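Local coordinates for G-protein interacting protein 1 (Dictyostelium discoideum, PDB 5Z1N), which probably binds heterotrimeric G proteins through their beta/gamma subunits, holding them in the cytosol during chemotaxis, and carries phospholipid in this C-terminal TNFAIP8-like region, at residues A[75-80]-A[157-162]; A[86-91]-A[137-142]. All blocks are in the same frame, centred on the assembly; numbering follows the deposited sequence.

Interaction 1: residues A[75-80]-A[157-162]; sequences HLDRAF and ALNKYT. With PEF (di-palmitoyl-3-sn-phosphatidylethanolamine), chain B.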
loop_
_atom_site.group_PDB
_atom_site.type_symbol
_atom_site.label_atom_id
_atom_site.label_comp_id
_atom_site.label_asym_id
_atom_site.label_seq_id
_atom_site.Cartn_x
_atom_site.Cartn_y
_atom_site.Cartn_z
ATOM N N HIS A 75 -8.484 -7.836 3.651
ATOM C CA HIS A 75 -8.910 -7.529 5.012
ATOM C C HIS A 75 -9.398 -6.095 5.100
ATOM O O HIS A 75 -10.421 -5.819 5.744
ATOM C CB HIS A 75 -7.779 -7.802 6.003
ATOM C CG HIS A 75 -7.492 -9.257 6.191
ATOM N ND1 HIS A 75 -8.358 -10.104 6.845
ATOM C CD2 HIS A 75 -6.433 -10.016 5.818
ATOM C CE1 HIS A 75 -7.851 -11.323 6.864
ATOM N NE2 HIS A 75 -6.683 -11.297 6.248
ATOM N N LEU A 76 -8.723 -5.181 4.397
ATOM C CA LEU A 76 -9.218 -3.814 4.355
ATOM C C LEU A 76 -10.624 -3.789 3.774
ATOM O O LEU A 76 -11.529 -3.159 4.341
ATOM C CB LEU A 76 -8.266 -2.932 3.550
ATOM C CG LEU A 76 -6.911 -2.668 4.218
ATOM C CD1 LEU A 76 -5.957 -2.005 3.243
ATOM C CD2 LEU A 76 -7.081 -1.808 5.465
ATOM N N ASP A 77 -10.843 -4.549 2.693
ATOM C CA ASP A 77 -12.181 -4.630 2.120
ATOM C C ASP A 77 -13.175 -5.110 3.165
ATOM O O ASP A 77 -14.230 -4.492 3.364
ATOM C CB ASP A 77 -12.181 -5.547 0.900
ATOM C CG ASP A 77 -13.502 -5.520 0.157
ATOM O OD1 ASP A 77 -14.063 -6.607 -0.089
ATOM O OD2 ASP A 77 -13.985 -4.412 -0.166
ATOM N N ARG A 78 -12.815 -6.169 3.901
ATOM C CA ARG A 78 -13.707 -6.668 4.941
ATOM C C ARG A 78 -14.023 -5.566 5.937
ATOM O O ARG A 78 -15.194 -5.301 6.241
ATOM C CB ARG A 78 -13.079 -7.870 5.650
ATOM C CG ARG A 78 -12.881 -9.085 4.761
ATOM C CD ARG A 78 -12.399 -10.269 5.574
ATOM N NE ARG A 78 -12.193 -11.459 4.756
ATOM C CZ ARG A 78 -11.611 -12.568 5.195
ATOM N NH1 ARG A 78 -11.176 -12.639 6.447
ATOM N NH2 ARG A 78 -11.461 -13.607 4.383
ATOM N N ALA A 79 -12.986 -4.867 6.409
ATOM C CA ALA A 79 -13.228 -3.824 7.392
ATOM C C ALA A 79 -14.020 -2.687 6.777
ATOM O O ALA A 79 -14.869 -2.084 7.448
ATOM C CB ALA A 79 -11.908 -3.317 7.966
ATOM N N PHE A 80 -13.792 -2.411 5.492
ATOM C CA PHE A 80 -14.526 -1.326 4.874
ATOM C C PHE A 80 -16.009 -1.640 4.775
ATOM O O PHE A 80 -16.814 -0.710 4.661
ATOM C CB PHE A 80 -13.966 -1.002 3.492
ATOM C CG PHE A 80 -14.598 0.207 2.867
ATOM C CD1 PHE A 80 -14.365 1.469 3.387
ATOM C CD2 PHE A 80 -15.448 0.081 1.778
ATOM C CE1 PHE A 80 -14.958 2.587 2.826
ATOM C CE2 PHE A 80 -16.042 1.196 1.211
ATOM C CZ PHE A 80 -15.797 2.448 1.735
ATOM N N ALA A 157 -11.224 0.562 -5.364
ATOM C CA ALA A 157 -10.251 0.239 -6.400
ATOM C C ALA A 157 -9.379 -0.947 -6.007
ATOM O O ALA A 157 -8.964 -1.721 -6.876
ATOM C CB ALA A 157 -9.382 1.458 -6.708
ATOM N N LEU A 158 -9.113 -1.118 -4.709
ATOM C CA LEU A 158 -8.230 -2.185 -4.248
ATOM C C LEU A 158 -8.910 -3.550 -4.269
ATOM O O LEU A 158 -8.268 -4.559 -4.580
ATOM C CB LEU A 158 -7.734 -1.874 -2.835
ATOM C CG LEU A 158 -6.689 -0.766 -2.690
ATOM C CD1 LEU A 158 -6.284 -0.615 -1.233
ATOM C CD2 LEU A 158 -5.480 -1.048 -3.568
ATOM N N ASN A 159 -10.199 -3.606 -3.931
ATOM C CA ASN A 159 -10.870 -4.887 -3.747
ATOM C C ASN A 159 -11.177 -5.596 -5.058
ATOM O O ASN A 159 -11.646 -6.738 -5.029
ATOM C CB ASN A 159 -12.157 -4.706 -2.928
ATOM C CG ASN A 159 -13.188 -3.816 -3.611
ATOM O OD1 ASN A 159 -13.020 -3.402 -4.758
ATOM N ND2 ASN A 159 -14.271 -3.524 -2.897
ATOM N N LYS A 160 -10.934 -4.951 -6.199
ATOM C CA LYS A 160 -11.078 -5.641 -7.473
ATOM C C LYS A 160 -9.929 -6.605 -7.725
ATOM O O LYS A 160 -10.069 -7.519 -8.546
ATOM C CB LYS A 160 -11.161 -4.629 -8.620
ATOM C CG LYS A 160 -12.122 -3.476 -8.386
ATOM C CD LYS A 160 -13.545 -3.965 -8.165
ATOM C CE LYS A 160 -14.529 -2.800 -8.117
ATOM N NZ LYS A 160 -15.045 -2.540 -6.739
ATOM N N TYR A 161 -8.811 -6.434 -7.023
ATOM C CA TYR A 161 -7.573 -7.141 -7.321
ATOM C C TYR A 161 -7.272 -8.288 -6.363
ATOM O O TYR A 161 -6.213 -8.910 -6.487
ATOM C CB TYR A 161 -6.403 -6.151 -7.311
ATOM C CG TYR A 161 -6.461 -5.134 -8.423
ATOM C CD1 TYR A 161 -6.016 -5.449 -9.700
ATOM C CD2 TYR A 161 -6.966 -3.859 -8.199
ATOM C CE1 TYR A 161 -6.069 -4.525 -10.724
ATOM C CE2 TYR A 161 -7.024 -2.926 -9.219
ATOM C CZ TYR A 161 -6.577 -3.267 -10.479
ATOM O OH TYR A 161 -6.627 -2.346 -11.500
ATOM N N THR A 162 -8.172 -8.597 -5.427
ATOM C CA THR A 162 -7.840 -9.557 -4.379
ATOM C C THR A 162 -7.767 -10.996 -4.882
ATOM O O THR A 162 -7.079 -11.817 -4.265
ATOM C CB THR A 162 -8.861 -9.467 -3.242
ATOM O OG1 THR A 162 -10.174 -9.701 -3.763
ATOM C CG2 THR A 162 -8.817 -8.092 -2.593
HETATM C C2 PEF B . 0.429 -0.824 -12.285
HETATM C C1 PEF B . 1.104 -2.062 -12.863
HETATM N N PEF B . -1.436 -6.822 -15.338
HETATM C C3 PEF B . -1.000 -0.682 -12.783
HETATM C C4 PEF B . 0.508 -5.836 -14.284
HETATM C C5 PEF B . -0.051 -7.062 -14.993
HETATM C C10 PEF B . 0.658 0.260 -10.170
HETATM C C11 PEF B . 0.914 0.217 -8.684
HETATM C C12 PEF B . -0.008 1.159 -7.917
HETATM C C13 PEF B . 0.093 0.813 -6.435
HETATM C C14 PEF B . -0.657 1.781 -5.527
HETATM C C15 PEF B . -0.788 1.153 -4.142
HETATM C C16 PEF B . -1.421 2.103 -3.136
HETATM C C17 PEF B . -1.903 1.359 -1.893
HETATM C C18 PEF B . -0.863 0.373 -1.372
HETATM C C19 PEF B . -0.854 0.328 0.153
HETATM C C20 PEF B . -2.251 0.130 0.735
HETATM C C21 PEF B . -2.537 1.178 1.804
HETATM C C22 PEF B . -3.972 1.083 2.310
HETATM C C23 PEF B . -4.370 2.345 3.070
HETATM C C24 PEF B . -5.759 2.195 3.678
HETATM C C25 PEF B . -6.238 3.495 4.284
HETATM C C30 PEF B . -2.592 -1.188 -10.958
HETATM C C31 PEF B . -3.468 -2.160 -10.206
HETATM C C32 PEF B . -2.793 -2.562 -8.900
HETATM C C33 PEF B . -1.581 -3.451 -9.149
HETATM C C34 PEF B . -0.564 -3.302 -8.023
HETATM C C35 PEF B . 0.556 -4.331 -8.150
HETATM C C36 PEF B . 1.825 -3.855 -7.452
HETATM C C37 PEF B . 2.781 -5.007 -7.158
HETATM C C38 PEF B . 4.117 -4.484 -6.636
HETATM C C39 PEF B . 4.499 -5.146 -5.316
HETATM C C40 PEF B . 5.854 -4.662 -4.806
HETATM C C41 PEF B . 5.869 -3.158 -4.556
HETATM C C42 PEF B . 4.887 -2.746 -3.463
HETATM C C43 PEF B . 5.068 -1.276 -3.103
HETATM C C44 PEF B . 4.072 -0.831 -2.040
HETATM C C45 PEF B . 4.411 0.556 -1.537
HETATM O O4 PEF B . 0.675 1.308 -10.791
HETATM O O5 PEF B . -2.522 -0.017 -10.619
HETATM O O2 PEF B . 0.385 -0.980 -10.873
HETATM O O3 PEF B . -1.797 -1.635 -12.087
HETATM O O1P PEF B . 1.355 -2.955 -16.495
HETATM O O2P PEF B . 2.483 -4.007 -14.364
HETATM O O3P PEF B . 0.567 -2.361 -14.144
HETATM O O4P PEF B . 0.182 -4.655 -15.016
HETATM P P PEF B . 1.266 -3.474 -15.075
#

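Interaction 2: residues A[86-91]-A[137-142]; sequences KKAADL and FFTKVW. With PEF (di-palmitoyl-3-sn-phosphatidylethanolamine), chain B.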
loop_
_atom_site.group_PDB
_atom_site.type_symbol
_atom_site.label_atom_id
_atom_site.label_comp_id
_atom_site.label_asym_id
_atom_site.label_seq_id
_atom_site.Cartn_x
_atom_site.Cartn_y
_atom_site.Cartn_z
ATOM N N LYS A 86 -19.683 0.811 12.201
ATOM C CA LYS A 86 -19.017 0.374 13.419
ATOM C C LYS A 86 -17.811 1.263 13.679
ATOM O O LYS A 86 -17.203 1.795 12.745
ATOM C CB LYS A 86 -18.567 -1.091 13.331
ATOM C CG LYS A 86 -19.704 -2.100 13.350
ATOM C CD LYS A 86 -19.178 -3.517 13.496
ATOM C CE LYS A 86 -20.313 -4.521 13.611
ATOM N NZ LYS A 86 -19.807 -5.889 13.926
ATOM N N LYS A 87 -17.475 1.427 14.956
ATOM C CA LYS A 87 -16.281 2.176 15.321
ATOM C C LYS A 87 -15.036 1.328 15.088
ATOM O O LYS A 87 -15.088 0.095 15.063
ATOM C CB LYS A 87 -16.341 2.628 16.782
ATOM C CG LYS A 87 -17.581 3.432 17.142
ATOM C CD LYS A 87 -17.779 4.613 16.204
ATOM C CE LYS A 87 -16.641 5.617 16.311
ATOM N NZ LYS A 87 -16.785 6.724 15.319
ATOM N N ALA A 88 -13.900 2.010 14.918
ATOM C CA ALA A 88 -12.657 1.307 14.615
ATOM C C ALA A 88 -12.287 0.316 15.709
ATOM O O ALA A 88 -11.730 -0.749 15.416
ATOM C CB ALA A 88 -11.523 2.311 14.398
ATOM N N ALA A 89 -12.593 0.637 16.970
ATOM C CA ALA A 89 -12.261 -0.269 18.065
ATOM C C ALA A 89 -12.966 -1.610 17.912
ATOM O O ALA A 89 -12.427 -2.648 18.314
ATOM C CB ALA A 89 -12.619 0.372 19.406
ATOM N N ASP A 90 -14.163 -1.611 17.329
ATOM C CA ASP A 90 -14.896 -2.845 17.084
ATOM C C ASP A 90 -14.363 -3.624 15.889
ATOM O O ASP A 90 -14.811 -4.752 15.655
ATOM C CB ASP A 90 -16.379 -2.529 16.870
ATOM C CG ASP A 90 -17.017 -1.886 18.085
ATOM O OD1 ASP A 90 -16.762 -2.365 19.209
ATOM O OD2 ASP A 90 -17.766 -0.901 17.916
ATOM N N LEU A 91 -13.418 -3.058 15.138
ATOM C CA LEU A 91 -12.920 -3.652 13.903
ATOM C C LEU A 91 -11.443 -4.024 13.973
ATOM O O LEU A 91 -10.878 -4.455 12.958
ATOM C CB LEU A 91 -13.155 -2.692 12.733
ATOM C CG LEU A 91 -14.608 -2.258 12.537
ATOM C CD1 LEU A 91 -14.723 -1.192 11.451
ATOM C CD2 LEU A 91 -15.470 -3.471 12.205
ATOM N N PHE A 137 -2.687 3.947 11.706
ATOM C CA PHE A 137 -3.181 4.599 10.497
ATOM C C PHE A 137 -4.585 4.116 10.161
ATOM O O PHE A 137 -5.487 4.920 9.893
ATOM C CB PHE A 137 -2.201 4.327 9.348
ATOM C CG PHE A 137 -2.599 4.929 8.026
ATOM C CD1 PHE A 137 -3.112 6.213 7.946
ATOM C CD2 PHE A 137 -2.422 4.215 6.852
ATOM C CE1 PHE A 137 -3.462 6.758 6.721
ATOM C CE2 PHE A 137 -2.764 4.758 5.629
ATOM C CZ PHE A 137 -3.284 6.033 5.563
ATOM N N PHE A 138 -4.798 2.800 10.217
ATOM C CA PHE A 138 -6.103 2.246 9.872
ATOM C C PHE A 138 -7.178 2.713 10.848
ATOM O O PHE A 138 -8.255 3.153 10.430
ATOM C CB PHE A 138 -6.032 0.716 9.825
ATOM C CG PHE A 138 -5.127 0.176 8.745
ATOM C CD1 PHE A 138 -4.763 0.961 7.661
ATOM C CD2 PHE A 138 -4.640 -1.124 8.819
ATOM C CE1 PHE A 138 -3.930 0.462 6.670
ATOM C CE2 PHE A 138 -3.807 -1.628 7.835
ATOM C CZ PHE A 138 -3.453 -0.835 6.756
ATOM N N THR A 139 -6.909 2.637 12.157
ATOM C CA THR A 139 -7.928 3.036 13.129
ATOM C C THR A 139 -8.268 4.516 12.992
ATOM O O THR A 139 -9.451 4.898 13.013
ATOM C CB THR A 139 -7.476 2.713 14.556
ATOM O OG1 THR A 139 -6.261 3.408 14.852
ATOM C CG2 THR A 139 -7.257 1.216 14.727
ATOM N N LYS A 140 -7.246 5.365 12.833
ATOM C CA LYS A 140 -7.506 6.781 12.594
ATOM C C LYS A 140 -8.369 6.978 11.353
ATOM O O LYS A 140 -9.316 7.767 11.364
ATOM C CB LYS A 140 -6.189 7.544 12.458
ATOM C CG LYS A 140 -6.352 9.018 12.103
ATOM C CD LYS A 140 -6.497 9.882 13.349
ATOM C CE LYS A 140 -6.781 11.337 12.989
ATOM N NZ LYS A 140 -7.184 12.121 14.191
ATOM N N VAL A 141 -8.058 6.259 10.274
ATOM C CA VAL A 141 -8.822 6.397 9.036
ATOM C C VAL A 141 -10.276 5.991 9.253
ATOM O O VAL A 141 -11.207 6.686 8.827
ATOM C CB VAL A 141 -8.164 5.571 7.916
ATOM C CG1 VAL A 141 -9.158 5.264 6.810
ATOM C CG2 VAL A 141 -6.952 6.312 7.364
ATOM N N TRP A 142 -10.495 4.868 9.938
ATOM C CA TRP A 142 -11.842 4.342 10.097
ATOM C C TRP A 142 -12.682 5.164 11.063
ATOM O O TRP A 142 -13.914 5.069 11.015
ATOM C CB TRP A 142 -11.791 2.883 10.561
ATOM C CG TRP A 142 -12.148 1.899 9.484
ATOM C CD1 TRP A 142 -13.315 1.193 9.370
ATOM C CD2 TRP A 142 -11.338 1.515 8.366
ATOM N NE1 TRP A 142 -13.276 0.391 8.257
ATOM C CE2 TRP A 142 -12.076 0.569 7.622
ATOM C CE3 TRP A 142 -10.060 1.874 7.925
ATOM C CZ2 TRP A 142 -11.580 -0.018 6.461
ATOM C CZ3 TRP A 142 -9.567 1.286 6.768
ATOM C CH2 TRP A 142 -10.327 0.350 6.051
HETATM C C2 PEF B . 0.429 -0.824 -12.285
HETATM C C1 PEF B . 1.104 -2.062 -12.863
HETATM N N PEF B . -1.436 -6.822 -15.338
HETATM C C3 PEF B . -1.000 -0.682 -12.783
HETATM C C4 PEF B . 0.508 -5.836 -14.284
HETATM C C5 PEF B . -0.051 -7.062 -14.993
HETATM C C10 PEF B . 0.658 0.260 -10.170
HETATM C C11 PEF B . 0.914 0.217 -8.684
HETATM C C12 PEF B . -0.008 1.159 -7.917
HETATM C C13 PEF B . 0.093 0.813 -6.435
HETATM C C14 PEF B . -0.657 1.781 -5.527
HETATM C C15 PEF B . -0.788 1.153 -4.142
HETATM C C16 PEF B . -1.421 2.103 -3.136
HETATM C C17 PEF B . -1.903 1.359 -1.893
HETATM C C18 PEF B . -0.863 0.373 -1.372
HETATM C C19 PEF B . -0.854 0.328 0.153
HETATM C C20 PEF B . -2.251 0.130 0.735
HETATM C C21 PEF B . -2.537 1.178 1.804
HETATM C C22 PEF B . -3.972 1.083 2.310
HETATM C C23 PEF B . -4.370 2.345 3.070
HETATM C C24 PEF B . -5.759 2.195 3.678
HETATM C C25 PEF B . -6.238 3.495 4.284
HETATM C C30 PEF B . -2.592 -1.188 -10.958
HETATM C C31 PEF B . -3.468 -2.160 -10.206
HETATM C C32 PEF B . -2.793 -2.562 -8.900
HETATM C C33 PEF B . -1.581 -3.451 -9.149
HETATM C C34 PEF B . -0.564 -3.302 -8.023
HETATM C C35 PEF B . 0.556 -4.331 -8.150
HETATM C C36 PEF B . 1.825 -3.855 -7.452
HETATM C C37 PEF B . 2.781 -5.007 -7.158
HETATM C C38 PEF B . 4.117 -4.484 -6.636
HETATM C C39 PEF B . 4.499 -5.146 -5.316
HETATM C C40 PEF B . 5.854 -4.662 -4.806
HETATM C C41 PEF B . 5.869 -3.158 -4.556
HETATM C C42 PEF B . 4.887 -2.746 -3.463
HETATM C C43 PEF B . 5.068 -1.276 -3.103
HETATM C C44 PEF B . 4.072 -0.831 -2.040
HETATM C C45 PEF B . 4.411 0.556 -1.537
HETATM O O4 PEF B . 0.675 1.308 -10.791
HETATM O O5 PEF B . -2.522 -0.017 -10.619
HETATM O O2 PEF B . 0.385 -0.980 -10.873
HETATM O O3 PEF B . -1.797 -1.635 -12.087
HETATM O O1P PEF B . 1.355 -2.955 -16.495
HETATM O O2P PEF B . 2.483 -4.007 -14.364
HETATM O O3P PEF B . 0.567 -2.361 -14.144
HETATM O O4P PEF B . 0.182 -4.655 -15.016
HETATM P P PEF B . 1.266 -3.474 -15.075
HETATM O O HOH W 1 -16.199 3.293 10.563
#

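Interaction 1: residues A[75-80]-A[157-162]
Two different first torsions bring Asp77 and Asn159 together: the Asp77 carboxylate swings out with CG opposite the backbone N (chi1 -172°), while the Asn159 amide is folded back between its own N and carbonyl carbon (chi1 62°). The result is one hydrogen bond, Asn159 ND2 to Asp77 OD2, 2.9 Å long and close to straight. It lies nearly in the amide plane of Asn159 but reaches OD2 from above the carboxylate plane; the two planes are 82° apart. Asn159 CB rests against the same oxygen, 3.3 Å from OD2 of Asp77. At its other end the amide is used as well: Lys160 NZ donates to Asn159 OD1 at 3.0 Å and also to the carbonyl of Ser156, consistent with the amide presenting its NH2 to Asp77. With an alanine in place of Asn159, the Asp77 carboxylate would probably lose this N-H donor and Lys160 an acceptor.

Away from this polar pair, the segments reach the phosphatidylethanolamine separately. Leu76 CD1 lies 3.8 Å from lipid C22, near the end of one acyl chain, and the Tyr161 ring lays one face over the start of the other, with CZ 3.3 Å from lipid C31. The chemistry thus implies a polar tie at the protein surface, in which the Lys160 ammonium at OD1 is likely to strengthen the amide N-H as a donor to Asp77.

Interaction 2: residues A[86-91]-A[137-142]
Apolar contacts carry most of this interface. Ala88 sets its CB against helix 135-144, where it meets Trp142 CB at 3.9 Å and Thr139 CB at 4.1 Å, and it also touches the backbone carbonyl of Thr139. Close by, Leu91 puts one methyl, CD1, against the pyrrole part of the Trp142 indole, 3.5 Å from Trp142 CD1, and the two side chains cross at about a right angle. With CG anti to the carbonyl carbon (chi1 -56°) and the second torsion extended (chi2 174°), Leu91 CD1 reaches the indole.

Polar links run through backbone atoms of the loop. A water donates to Lys86 O at 2.8 Å and to Trp142 O at 2.9 Å, bridging the loop to the helix. Asp143 OD1, from the next residue of the helix, accepts from Ala88 N. The Thr139 hydroxyl is hydrogen-bonded within its own helix, to Asp136 O and Leu135 O, and it is CB that meets Ala88.

Lipid is met on another side of the helix: Phe137 CE2 and Phe138 CE1 each come within 3.9 Å of the acyl-chain end, at PEF C23 and C24 respectively. Segment 86-91, the last part of the loop between helices 59-81 and 92-113, packs against helix 135-144, whose Phe138 and Trp142 contact both of those helices while Phe137 and Val141 lie on helix 12-28.

Interaction 1 and interaction 2 lie about 15 Å apart, centre to centre, and meet through helix 59-81. Trp142 of interaction 2 provides the main junction: its NE1 probably donates to Ala79 O at 3.1 Å, and its CZ2 packs 3.4 Å from Phe80 N. Leu76 CD2 and Phe138 CZ, 4.0 Å apart, add a second junction, and both residues line the phosphatidylethanolamine pocket. Around one acyl-chain end, Leu76, Phe137 and Phe138 gather from the two interactions, whereas Tyr161 lies beside the start of the other chain. In sequence, 86-91/137-142 is nested within the loop closed by 75-80/157-162, all inside the TNFAIP8-like region.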